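Local atomic coordinates of regulatory protein PCRH (Pseudomonas aeruginosa, PDB entry 2XCB), a protein that binds the chaperone-binding region of the type III secretion translocator PopD and probably serves as its chaperone before secretion. Residues N84-P89 with P120-L125; T17-Y22 with D51-L56. All blocks are in the same frame, centred on the assembly; numbering follows the deposited sequence.

Contact 1 of 2, residues N84-P89 with P120-L125; sequences NEPRFP and PAHEAL
P86 points CG onto the face of the H122 ring in a CH-pi contact, the two side chains crossing at about a right angle. CG sits over the centre of the imidazole, 3.5 Å from the ring centroid and only 5° off the ring normal, while CD reaches toward NE2 and CD2 of the same ring. Apolar packing continues through L125, which lays CD2 against both P86 CB and P86 CG, at 3.8 Å each; the same CD2 lies 4.0 Å from R87 CG, these side chains also crossing at about a right angle. No hydrogen bond joins the segments. Polar order comes instead from within 84-89, where R87 grips E85 side-on, NH2 to OE1 (2.7 Å) and NE to OE2 (2.9 Å), both oxygens being met from above the carboxylate plane. E85 OE2 also takes the backbone N of R87 through its anti lone pair, a capping bond at the turn into helix 87-98; the bend at chi2 (65°) places CD. The guanidinium hydrogen-bonds the bound peptide's backbone through NH1 and a polar peptide side chain through NH2. The arrangement joins the starts of two helices in an all-helical, TPR-like array, with R87 reaching the peptide.

Contact 2 of 2, residues T17-Y22 with D51-L56; sequences TLEQLY and DARYFL
E19 and R53 meet through a salt bridge in which both terminal nitrogens of the arginine converge on one oxygen. E19 OE1 receives R53 NH1 at 3.0 Å and R53 NH2 at 3.2 Å, using its syn lone pair, with the oxygen close to the guanidinium plane; NH1 adds a weak bond to OE2. The NE side of R53 belongs to D51, gripped side-on: NH2 to OD1 at 2.8 Å (165°) and NE to OD2 at 3.1 Å (166°). D51 OD2 also accepts weakly from R53 N as the N-cap of helix 52-64. R53 CZ, set by chi4 (155°), lies over the face of Y22, 4.6 Å from the ring centroid, in a cation-pi contact. The Y22 hydroxyl hydrogen-bonds the backbone of the bound peptide and accepts from a water (2.9 Å from OH) that also donates to R53 O. Alongside these polar bonds, Y22 CD1 touches Y54 CD1 at 3.8 Å, with the two ring planes oblique, and Y54 OH rests near L18 CB. The R53 guanidinium thus has carboxylates at two edges and the Y22 ring at one face, an environment expected to favour its positive charge.

Contact 2 closes before contact 1 opens, so the two follow in series along the chain, with their centres about 19 Å apart. Contact 2 pairs helix 15-30 with helix 52-64; contact 1 pairs the start of helix 87-98 with that of helix 123-140. They share no helix, yet they touch: F88 CZ packs on A52 O at 3.5 Å, and R87 NH1 lies 3.8 Å from L56 CD2. Helices 15-30, 52-64, 87-98 and 123-140 are thereby linked in succession by neighbouring contacts. Residues of both contacts, R87 in one and E19, Y22, R53 and L56 in the other, reach the bound peptide, consistent with one continuous binding surface for PopD.

Contact 1 of 2, residues N84-P89 with P120-L125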
loop_
_atom_site.group_PDB
_atom_site.type_symbol
_atom_site.label_atom_id
_atom_site.label_comp_id
_atom_site.label_asym_id
_atom_site.label_seq_id
_atom_site.Cartn_x
_atom_site.Cartn_y
_atom_site.Cartn_z
ATOM N N ASN A 84 -0.933 27.475 2.438
ATOM C CA ASN A 84 -1.808 27.868 3.567
ATOM C C ASN A 84 -1.755 26.946 4.820
ATOM O O ASN A 84 -2.252 27.285 5.874
ATOM C CB ASN A 84 -3.252 27.955 3.085
ATOM C CG ASN A 84 -3.482 29.197 2.238
ATOM O OD1 ASN A 84 -2.824 30.217 2.497
ATOM N ND2 ASN A 84 -4.344 29.114 1.196
ATOM N N GLU A 85 -1.157 25.767 4.662
ATOM C CA GLU A 85 -1.185 24.752 5.728
ATOM C C GLU A 85 -0.158 25.048 6.821
ATOM O O GLU A 85 1.079 24.987 6.592
ATOM C CB GLU A 85 -0.975 23.352 5.079
ATOM C CG GLU A 85 -0.691 22.222 6.014
ATOM C CD GLU A 85 -1.895 22.001 6.877
ATOM O OE1 GLU A 85 -2.946 21.534 6.351
ATOM O OE2 GLU A 85 -1.766 22.355 8.066
ATOM N N PRO A 86 -0.654 25.351 8.031
ATOM C CA PRO A 86 0.185 25.705 9.200
ATOM C C PRO A 86 0.968 24.517 9.744
ATOM O O PRO A 86 2.018 24.732 10.379
ATOM C CB PRO A 86 -0.847 26.194 10.229
ATOM C CG PRO A 86 -2.107 25.446 9.826
ATOM C CD PRO A 86 -2.084 25.523 8.330
ATOM N N ARG A 87 0.529 23.265 9.492
ATOM C CA ARG A 87 1.244 22.102 10.029
ATOM C C ARG A 87 2.677 21.980 9.529
ATOM O O ARG A 87 3.534 21.539 10.264
ATOM C CB ARG A 87 0.503 20.799 9.796
ATOM C CG ARG A 87 -0.655 20.660 10.757
ATOM C CD ARG A 87 -1.707 19.491 10.405
ATOM N NE ARG A 87 -2.460 19.792 9.191
ATOM C CZ ARG A 87 -3.417 19.008 8.658
ATOM N NH1 ARG A 87 -3.703 17.813 9.195
ATOM N NH2 ARG A 87 -4.065 19.411 7.554
ATOM N N PHE A 88 2.916 22.325 8.277
ATOM C CA PHE A 88 4.256 22.220 7.740
ATOM C C PHE A 88 5.237 23.066 8.531
ATOM O O PHE A 88 6.199 22.527 9.032
ATOM C CB PHE A 88 4.241 22.556 6.245
ATOM C CG PHE A 88 3.543 21.463 5.385
ATOM C CD1 PHE A 88 4.045 20.145 5.365
ATOM C CD2 PHE A 88 2.340 21.749 4.709
ATOM C CE1 PHE A 88 3.454 19.131 4.557
ATOM C CE2 PHE A 88 1.685 20.772 3.928
ATOM C CZ PHE A 88 2.257 19.427 3.846
ATOM N N PRO A 89 5.034 24.409 8.620
ATOM C CA PRO A 89 6.136 25.159 9.309
ATOM C C PRO A 89 6.133 24.877 10.804
ATOM O O PRO A 89 7.132 24.870 11.432
ATOM C CB PRO A 89 5.747 26.640 9.056
ATOM C CG PRO A 89 4.349 26.627 8.515
ATOM C CD PRO A 89 4.249 25.306 7.759
ATOM N N PRO A 120 -10.215 29.474 10.899
ATOM C CA PRO A 120 -10.880 29.060 12.168
ATOM C C PRO A 120 -10.698 27.572 12.575
ATOM O O PRO A 120 -10.583 27.268 13.768
ATOM C CB PRO A 120 -12.350 29.432 11.930
ATOM C CG PRO A 120 -12.296 30.508 10.856
ATOM C CD PRO A 120 -11.180 30.079 9.954
ATOM N N ALA A 121 -10.601 26.673 11.596
ATOM C CA ALA A 121 -10.253 25.247 11.852
ATOM C C ALA A 121 -8.941 25.051 12.661
ATOM O O ALA A 121 -8.738 24.026 13.325
ATOM C CB ALA A 121 -10.139 24.492 10.506
ATOM N N HIS A 122 -8.048 26.038 12.577
ATOM C CA HIS A 122 -6.735 25.923 13.182
ATOM C C HIS A 122 -6.503 26.843 14.407
ATOM O O HIS A 122 -5.355 27.204 14.703
ATOM C CB HIS A 122 -5.656 26.193 12.130
ATOM C CG HIS A 122 -5.533 25.143 11.065
ATOM N ND1 HIS A 122 -4.944 23.911 11.293
ATOM C CD2 HIS A 122 -5.827 25.180 9.741
ATOM C CE1 HIS A 122 -4.904 23.230 10.161
ATOM N NE2 HIS A 122 -5.421 23.981 9.204
ATOM N N GLU A 123 -7.566 27.183 15.132
ATOM C CA GLU A 123 -7.452 28.018 16.332
ATOM C C GLU A 123 -6.570 27.453 17.483
ATOM O O GLU A 123 -5.859 28.205 18.124
ATOM C CB GLU A 123 -8.864 28.336 16.851
ATOM C CG GLU A 123 -8.937 29.162 18.147
ATOM C CD GLU A 123 -10.383 29.627 18.470
ATOM O OE1 GLU A 123 -11.289 28.759 18.591
ATOM O OE2 GLU A 123 -10.614 30.857 18.604
ATOM N N ALA A 124 -6.624 26.147 17.761
ATOM C CA ALA A 124 -5.746 25.556 18.788
ATOM C C ALA A 124 -4.254 25.610 18.375
ATOM O O ALA A 124 -3.375 25.891 19.198
ATOM C CB ALA A 124 -6.172 24.109 19.093
ATOM N N LEU A 125 -3.978 25.339 17.104
ATOM C CA LEU A 125 -2.624 25.330 16.582
ATOM C C LEU A 125 -2.016 26.733 16.614
ATOM O O LEU A 125 -0.846 26.854 16.952
ATOM C CB LEU A 125 -2.561 24.744 15.144
ATOM C CG LEU A 125 -1.178 24.409 14.533
ATOM C CD1 LEU A 125 -0.410 23.455 15.422
ATOM C CD2 LEU A 125 -1.288 23.829 13.115
#

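Contact 2 of 2, residues T17-Y22 with D51-L56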
loop_
_atom_site.group_PDB
_atom_site.type_symbol
_atom_site.label_atom_id
_atom_site.label_comp_id
_atom_site.label_asym_id
_atom_site.label_seq_id
_atom_site.Cartn_x
_atom_site.Cartn_y
_atom_site.Cartn_z
ATOM N N THR A 17 -7.820 3.658 -5.371
ATOM C CA THR A 17 -6.768 2.803 -4.757
ATOM C C THR A 17 -5.740 3.630 -3.984
ATOM O O THR A 17 -5.391 3.255 -2.868
ATOM C CB THR A 17 -6.019 1.879 -5.772
ATOM O OG1 THR A 17 -6.970 0.992 -6.351
ATOM C CG2 THR A 17 -4.942 0.991 -5.058
ATOM N N LEU A 18 -5.259 4.737 -4.567
ATOM C CA LEU A 18 -4.454 5.710 -3.758
ATOM C C LEU A 18 -5.085 6.134 -2.441
ATOM O O LEU A 18 -4.434 6.171 -1.408
ATOM C CB LEU A 18 -4.091 6.946 -4.570
ATOM C CG LEU A 18 -3.209 6.579 -5.743
ATOM C CD1 LEU A 18 -3.092 7.711 -6.707
ATOM C CD2 LEU A 18 -1.863 6.115 -5.256
ATOM N N GLU A 19 -6.381 6.425 -2.459
ATOM C CA GLU A 19 -7.107 6.782 -1.262
ATOM C C GLU A 19 -7.080 5.679 -0.218
ATOM O O GLU A 19 -6.878 5.928 0.981
ATOM C CB GLU A 19 -8.540 7.156 -1.611
ATOM C CG GLU A 19 -9.235 8.015 -0.554
ATOM C CD GLU A 19 -8.317 9.104 0.103
ATOM O OE1 GLU A 19 -7.716 9.917 -0.656
ATOM O OE2 GLU A 19 -8.216 9.086 1.382
ATOM N N GLN A 20 -7.259 4.443 -0.655
ATOM C CA GLN A 20 -7.161 3.332 0.285
ATOM C C GLN A 20 -5.743 3.098 0.793
ATOM O O GLN A 20 -5.517 2.702 1.969
ATOM C CB GLN A 20 -7.742 2.053 -0.346
ATOM C CG GLN A 20 -9.250 2.142 -0.598
ATOM C CD GLN A 20 -9.747 0.986 -1.485
ATOM O OE1 GLN A 20 -9.322 -0.147 -1.307
ATOM N NE2 GLN A 20 -10.628 1.283 -2.452
ATOM N N LEU A 21 -4.773 3.381 -0.055
ATOM C CA LEU A 21 -3.389 3.267 0.371
ATOM C C LEU A 21 -3.007 4.386 1.356
ATOM O O LEU A 21 -2.259 4.151 2.306
ATOM C CB LEU A 21 -2.559 3.388 -0.868
ATOM C CG LEU A 21 -1.391 2.481 -1.125
ATOM C CD1 LEU A 21 -1.627 1.119 -0.452
ATOM C CD2 LEU A 21 -1.218 2.371 -2.644
ATOM N N TYR A 22 -3.527 5.598 1.127
ATOM C CA TYR A 22 -3.366 6.652 2.118
ATOM C C TYR A 22 -3.988 6.281 3.438
ATOM O O TYR A 22 -3.348 6.449 4.491
ATOM C CB TYR A 22 -3.830 8.016 1.590
ATOM C CG TYR A 22 -3.850 9.088 2.696
ATOM C CD1 TYR A 22 -2.684 9.732 3.068
ATOM C CD2 TYR A 22 -5.025 9.366 3.432
ATOM C CE1 TYR A 22 -2.677 10.695 4.070
ATOM C CE2 TYR A 22 -5.012 10.336 4.489
ATOM C CZ TYR A 22 -3.854 10.949 4.794
ATOM O OH TYR A 22 -3.835 11.883 5.773
ATOM N N ASP A 51 0.274 15.842 -3.872
ATOM C CA ASP A 51 -0.739 15.744 -2.824
ATOM C C ASP A 51 -0.050 16.030 -1.476
ATOM O O ASP A 51 0.656 15.173 -0.950
ATOM C CB ASP A 51 -1.430 14.348 -2.841
ATOM C CG ASP A 51 -2.612 14.301 -1.951
ATOM O OD1 ASP A 51 -3.588 13.618 -2.341
ATOM O OD2 ASP A 51 -2.588 14.952 -0.849
ATOM N N ALA A 52 -0.215 17.251 -0.946
ATOM C CA ALA A 52 0.443 17.641 0.324
ATOM C C ALA A 52 0.201 16.644 1.491
ATOM O O ALA A 52 1.055 16.491 2.350
ATOM C CB ALA A 52 0.047 19.104 0.736
ATOM N N ARG A 53 -0.967 16.009 1.566
ATOM C CA ARG A 53 -1.178 15.025 2.632
ATOM C C ARG A 53 -0.081 13.972 2.706
ATOM O O ARG A 53 0.336 13.534 3.833
ATOM C CB ARG A 53 -2.538 14.313 2.550
ATOM C CG ARG A 53 -3.782 15.201 2.379
ATOM C CD ARG A 53 -5.139 14.369 2.025
ATOM N NE ARG A 53 -4.965 13.655 0.757
ATOM C CZ ARG A 53 -5.623 12.561 0.384
ATOM N NH1 ARG A 53 -6.572 12.024 1.164
ATOM N NH2 ARG A 53 -5.337 12.028 -0.793
ATOM N N TYR A 54 0.394 13.541 1.552
ATOM C CA TYR A 54 1.399 12.451 1.537
ATOM C C TYR A 54 2.728 12.944 2.133
ATOM O O TYR A 54 3.485 12.182 2.731
ATOM C CB TYR A 54 1.672 11.927 0.106
ATOM C CG TYR A 54 0.435 11.434 -0.611
ATOM C CD1 TYR A 54 -0.716 11.130 0.112
ATOM C CD2 TYR A 54 0.413 11.258 -2.005
ATOM C CE1 TYR A 54 -1.918 10.679 -0.561
ATOM C CE2 TYR A 54 -0.805 10.800 -2.691
ATOM C CZ TYR A 54 -1.916 10.509 -1.932
ATOM O OH TYR A 54 -3.062 10.075 -2.566
ATOM N N PHE A 55 3.019 14.225 1.949
ATOM C CA PHE A 55 4.345 14.766 2.399
ATOM C C PHE A 55 4.328 15.080 3.889
ATOM O O PHE A 55 5.365 14.968 4.589
ATOM C CB PHE A 55 4.742 15.971 1.544
ATOM C CG PHE A 55 4.995 15.570 0.094
ATOM C CD1 PHE A 55 6.226 15.022 -0.290
ATOM C CD2 PHE A 55 3.992 15.642 -0.835
ATOM C CE1 PHE A 55 6.440 14.549 -1.636
ATOM C CE2 PHE A 55 4.212 15.180 -2.180
ATOM C CZ PHE A 55 5.398 14.652 -2.565
ATOM N N LEU A 56 3.149 15.500 4.347
ATOM C CA LEU A 56 2.790 15.651 5.786
ATOM C C LEU A 56 2.946 14.318 6.431
ATOM O O LEU A 56 3.596 14.184 7.466
ATOM C CB LEU A 56 1.331 16.199 5.973
ATOM C CG LEU A 56 1.106 16.572 7.472
ATOM C CD1 LEU A 56 2.128 17.647 7.920
ATOM C CD2 LEU A 56 -0.320 17.007 7.732
HETATM O O HOH W 1 -1.789 13.863 6.010
#